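Local coordinates for protein putative NADPH:quinone reductase (Bacillus thuringiensis, PDB 3GMS) that is of unestablished function but probably catalyses the NADPH-dependent reduction of quinones, at residues A[217-229]-A[245-257]. Sequence-based numbering, arbitrary orientation.
Sequences AIDSIGGPDGNEL and LSGIQVNWAEIVT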
loop_
_atom_site.group_PDB
_atom_site.type_symbol
_atom_site.label_atom_id
_atom_site.label_comp_id
_atom_site.label_asym_id
_atom_site.label_seq_id
_atom_site.Cartn_x
_atom_site.Cartn_y
_atom_site.Cartn_z
ATOM N N ALA A 217 2.297 10.519 -14.431
ATOM C CA ALA A 217 3.409 9.809 -13.812
ATOM C C ALA A 217 3.183 9.665 -12.315
ATOM O O ALA A 217 2.610 10.570 -11.679
ATOM C CB ALA A 217 4.719 10.500 -14.059
ATOM N N ILE A 218 3.594 8.513 -11.788
ATOM C CA ILE A 218 3.500 8.243 -10.342
ATOM C C ILE A 218 4.901 7.975 -9.847
ATOM O O ILE A 218 5.535 6.990 -10.259
ATOM C CB ILE A 218 2.498 7.089 -10.038
ATOM C CG1 ILE A 218 1.104 7.513 -10.535
ATOM C CG2 ILE A 218 2.497 6.774 -8.506
ATOM C CD1 ILE A 218 -0.042 6.549 -10.221
ATOM N N ASP A 219 5.369 8.883 -8.990
ATOM C CA ASP A 219 6.711 8.834 -8.404
ATOM C C ASP A 219 6.686 8.315 -6.955
ATOM O O ASP A 219 5.959 8.856 -6.102
ATOM C CB ASP A 219 7.312 10.232 -8.490
ATOM C CG ASP A 219 8.672 10.366 -7.792
ATOM O OD1 ASP A 219 9.501 9.439 -7.828
ATOM O OD2 ASP A 219 8.919 11.458 -7.242
ATOM N N SER A 220 7.479 7.274 -6.723
ATOM C CA SER A 220 7.688 6.686 -5.400
ATOM C C SER A 220 9.053 7.052 -4.823
ATOM O O SER A 220 9.321 6.783 -3.657
ATOM C CB SER A 220 7.589 5.148 -5.479
ATOM O OG SER A 220 6.278 4.771 -5.823
ATOM N N ILE A 221 9.916 7.665 -5.640
ATOM C CA ILE A 221 11.329 7.825 -5.281
ATOM C C ILE A 221 11.732 9.237 -4.906
ATOM O O ILE A 221 12.440 9.439 -3.915
ATOM C CB ILE A 221 12.250 7.369 -6.470
ATOM C CG1 ILE A 221 11.929 5.920 -6.876
ATOM C CG2 ILE A 221 13.748 7.513 -6.097
ATOM C CD1 ILE A 221 12.764 5.409 -8.103
ATOM N N GLY A 222 11.297 10.214 -5.697
ATOM C CA GLY A 222 11.717 11.605 -5.469
ATOM C C GLY A 222 13.111 11.923 -6.009
ATOM O O GLY A 222 13.675 11.147 -6.798
ATOM N N GLY A 223 13.662 13.062 -5.569
ATOM C CA GLY A 223 14.997 13.525 -5.991
ATOM C C GLY A 223 15.146 13.612 -7.508
ATOM O O GLY A 223 14.169 13.876 -8.216
ATOM N N PRO A 224 16.372 13.374 -8.013
ATOM C CA PRO A 224 16.668 13.370 -9.453
ATOM C C PRO A 224 15.808 12.413 -10.286
ATOM O O PRO A 224 15.388 12.769 -11.397
ATOM C CB PRO A 224 18.140 12.929 -9.498
ATOM C CG PRO A 224 18.705 13.416 -8.222
ATOM C CD PRO A 224 17.602 13.218 -7.208
ATOM N N ASP A 225 15.532 11.219 -9.742
ATOM C CA ASP A 225 14.666 10.217 -10.392
ATOM C C ASP A 225 13.262 10.786 -10.582
ATOM O O ASP A 225 12.694 10.693 -11.660
ATOM C CB ASP A 225 14.544 8.919 -9.543
ATOM C CG ASP A 225 15.838 8.133 -9.451
ATOM O OD1 ASP A 225 16.131 7.365 -10.382
ATOM O OD2 ASP A 225 16.554 8.273 -8.441
ATOM N N GLY A 226 12.667 11.331 -9.515
ATOM C CA GLY A 226 11.348 11.945 -9.684
ATOM C C GLY A 226 11.312 13.109 -10.686
ATOM O O GLY A 226 10.350 13.262 -11.466
ATOM N N ASN A 227 12.339 13.954 -10.650
ATOM C CA ASN A 227 12.412 15.133 -11.535
ATOM C C ASN A 227 12.461 14.681 -12.979
ATOM O O ASN A 227 11.746 15.203 -13.828
ATOM C CB ASN A 227 13.658 15.979 -11.225
ATOM C CG ASN A 227 13.542 16.715 -9.913
ATOM O OD1 ASN A 227 12.433 17.055 -9.481
ATOM N ND2 ASN A 227 14.667 16.959 -9.264
ATOM N N GLU A 228 13.280 13.666 -13.240
ATOM C CA GLU A 228 13.335 13.136 -14.593
ATOM C C GLU A 228 11.998 12.509 -15.001
ATOM O O GLU A 228 11.566 12.659 -16.136
ATOM C CB GLU A 228 14.494 12.156 -14.764
ATOM C CG GLU A 228 14.575 11.637 -16.209
ATOM C CD GLU A 228 15.928 11.076 -16.546
ATOM O OE1 GLU A 228 16.080 10.564 -17.673
ATOM O OE2 GLU A 228 16.826 11.143 -15.674
ATOM N N LEU A 229 11.291 11.863 -14.058
ATOM C CA LEU A 229 9.976 11.313 -14.379
ATOM C C LEU A 229 8.948 12.403 -14.751
ATOM O O LEU A 229 8.146 12.233 -15.686
ATOM C CB LEU A 229 9.434 10.449 -13.228
ATOM C CG LEU A 229 8.359 9.402 -13.584
ATOM C CD1 LEU A 229 8.966 8.180 -14.347
ATOM C CD2 LEU A 229 7.667 8.929 -12.288
ATOM N N LEU A 245 11.275 7.377 -1.516
ATOM C CA LEU A 245 12.312 6.392 -1.186
ATOM C C LEU A 245 13.700 7.004 -1.081
ATOM O O LEU A 245 14.527 6.524 -0.324
ATOM C CB LEU A 245 12.350 5.257 -2.210
ATOM C CG LEU A 245 11.177 4.270 -2.207
ATOM C CD1 LEU A 245 11.339 3.269 -3.341
ATOM C CD2 LEU A 245 11.056 3.562 -0.842
ATOM N N SER A 246 13.953 8.049 -1.862
ATOM C CA SER A 246 15.278 8.674 -1.889
ATOM C C SER A 246 15.490 9.590 -0.686
ATOM O O SER A 246 16.618 9.957 -0.378
ATOM C CB SER A 246 15.459 9.481 -3.173
ATOM O OG SER A 246 14.644 10.640 -3.148
ATOM N N GLY A 247 14.399 9.992 -0.034
ATOM C CA GLY A 247 14.457 10.959 1.051
ATOM C C GLY A 247 14.567 12.411 0.623
ATOM O O GLY A 247 14.705 13.280 1.474
ATOM N N ILE A 248 14.492 12.677 -0.684
ATOM C CA ILE A 248 14.750 14.000 -1.274
ATOM C C ILE A 248 13.536 14.482 -2.069
ATOM O O ILE A 248 13.062 13.795 -2.989
ATOM C CB ILE A 248 15.984 13.962 -2.246
ATOM C CG1 ILE A 248 17.279 13.647 -1.486
ATOM C CG2 ILE A 248 16.139 15.279 -3.041
ATOM C CD1 ILE A 248 18.377 13.169 -2.393
ATOM N N GLN A 249 13.031 15.659 -1.708
ATOM C CA GLN A 249 11.905 16.274 -2.410
ATOM C C GLN A 249 12.247 16.489 -3.875
ATOM O O GLN A 249 13.387 16.841 -4.200
ATOM C CB GLN A 249 11.606 17.654 -1.805
ATOM C CG GLN A 249 10.477 17.754 -0.729
ATOM C CD GLN A 249 9.551 16.554 -0.703
ATOM O OE1 GLN A 249 9.674 15.712 0.181
ATOM N NE2 GLN A 249 8.629 16.459 -1.666
ATOM N N VAL A 250 11.282 16.287 -4.768
ATOM C CA VAL A 250 11.458 16.732 -6.157
ATOM C C VAL A 250 11.518 18.253 -6.214
ATOM O O VAL A 250 11.085 18.944 -5.282
ATOM C CB VAL A 250 10.365 16.220 -7.150
ATOM C CG1 VAL A 250 10.303 14.700 -7.165
ATOM C CG2 VAL A 250 8.962 16.815 -6.855
ATOM N N ASN A 251 12.050 18.767 -7.315
ATOM C CA ASN A 251 12.070 20.195 -7.555
ATOM C C ASN A 251 10.697 20.683 -8.046
ATOM O O ASN A 251 10.482 20.936 -9.229
ATOM C CB ASN A 251 13.181 20.550 -8.538
ATOM C CG ASN A 251 13.595 22.007 -8.452
ATOM O OD1 ASN A 251 12.808 22.884 -8.072
ATOM N ND2 ASN A 251 14.840 22.276 -8.820
ATOM N N TRP A 252 9.769 20.835 -7.097
ATOM C CA TRP A 252 8.406 21.263 -7.384
ATOM C C TRP A 252 8.304 22.512 -8.264
ATOM O O TRP A 252 7.473 22.577 -9.179
ATOM C CB TRP A 252 7.606 21.485 -6.063
ATOM C CG TRP A 252 7.482 20.257 -5.174
ATOM C CD1 TRP A 252 8.141 20.035 -4.009
ATOM C CD2 TRP A 252 6.658 19.091 -5.392
ATOM N NE1 TRP A 252 7.803 18.809 -3.493
ATOM C CE2 TRP A 252 6.885 18.212 -4.314
ATOM C CE3 TRP A 252 5.746 18.714 -6.388
ATOM C CZ2 TRP A 252 6.251 16.967 -4.208
ATOM C CZ3 TRP A 252 5.105 17.469 -6.280
ATOM C CH2 TRP A 252 5.357 16.616 -5.189
ATOM N N ALA A 253 9.123 23.519 -7.969
ATOM C CA ALA A 253 9.077 24.781 -8.729
ATOM C C ALA A 253 9.416 24.598 -10.221
ATOM O O ALA A 253 8.706 25.107 -11.110
ATOM C CB ALA A 253 9.997 25.844 -8.073
ATOM N N GLU A 254 10.488 23.862 -10.493
ATOM C CA GLU A 254 10.911 23.631 -11.871
ATOM C C GLU A 254 9.943 22.747 -12.634
ATOM O O GLU A 254 9.669 22.979 -13.811
ATOM C CB GLU A 254 12.296 23.000 -11.919
ATOM C CG GLU A 254 13.362 23.905 -11.349
ATOM C CD GLU A 254 14.682 23.762 -12.068
ATOM O OE1 GLU A 254 15.428 24.779 -12.101
ATOM O OE2 GLU A 254 14.957 22.649 -12.607
ATOM N N ILE A 255 9.436 21.716 -11.975
ATOM C CA ILE A 255 8.473 20.853 -12.636
ATOM C C ILE A 255 7.335 21.707 -13.208
ATOM O O ILE A 255 6.892 21.484 -14.327
ATOM C CB ILE A 255 7.944 19.736 -11.692
ATOM C CG1 ILE A 255 9.037 18.698 -11.453
ATOM C CG2 ILE A 255 6.690 19.085 -12.276
ATOM C CD1 ILE A 255 8.694 17.718 -10.328
ATOM N N VAL A 256 6.897 22.713 -12.443
ATOM C CA VAL A 256 5.785 23.593 -12.854
ATOM C C VAL A 256 6.191 24.603 -13.932
ATOM O O VAL A 256 5.489 24.753 -14.930
ATOM C CB VAL A 256 5.118 24.319 -11.632
ATOM C CG1 VAL A 256 4.171 25.446 -12.089
ATOM C CG2 VAL A 256 4.368 23.317 -10.774
ATOM N N THR A 257 7.322 25.272 -13.735
ATOM C CA THR A 257 7.692 26.400 -14.589
ATOM C C THR A 257 8.456 25.937 -15.827
ATOM O O THR A 257 8.187 26.419 -16.922
ATOM C CB THR A 257 8.484 27.493 -13.830
ATOM O OG1 THR A 257 9.805 27.018 -13.533
ATOM C CG2 THR A 257 7.778 27.870 -12.525
HETATM O O HOH W 1 14.844 17.853 -6.465
#
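Ser246 meets Ile221 where two successive crossovers of the Rossmann-type domain run side by side: segment 217-229 leaves parallel strand 214-219 for helix 223-231, and segment 245-257 follows the neighbouring strand 237-241. Backbone and hydroxyl bonds join the two turns. Ile221 O accepts twice, from Ser246 N in the carbonyl plane and from Ser246 OG at 2.6 Å, tilted 29° from that plane. With chi1 at 70°, between backbone N and carbonyl carbon, the hydroxyl can also accept from Ile248 N, closing an ST turn. Leu245 N gives Ser220 O a straight bond (3.0 Å, N-H...O angle 167°), whereas Gly223 N reaches Ile248 O at 2.7 Å from above the carbonyl plane. Asp219 closes its own Asx turn, OD1 accepting from Ile221 N and Gly222 N, and also from Asn151. Apolar contact centres on Val250, whose CG1 lies 3.8 Å from Gly222 CA and 3.9 Å from Gly226 CA; Gly226 admits this methyl by lacking a side chain, while a CB on Gly222 would run into Ile248 O. Phe239 of the sheet touches the same valine. Just before helix 252-257, water 1 links Asn227 ND2 to Gln249 O, while Asn227 OD1 takes N of the N-cap residue Asn251 on an in-plane lone pair at 2.8 Å.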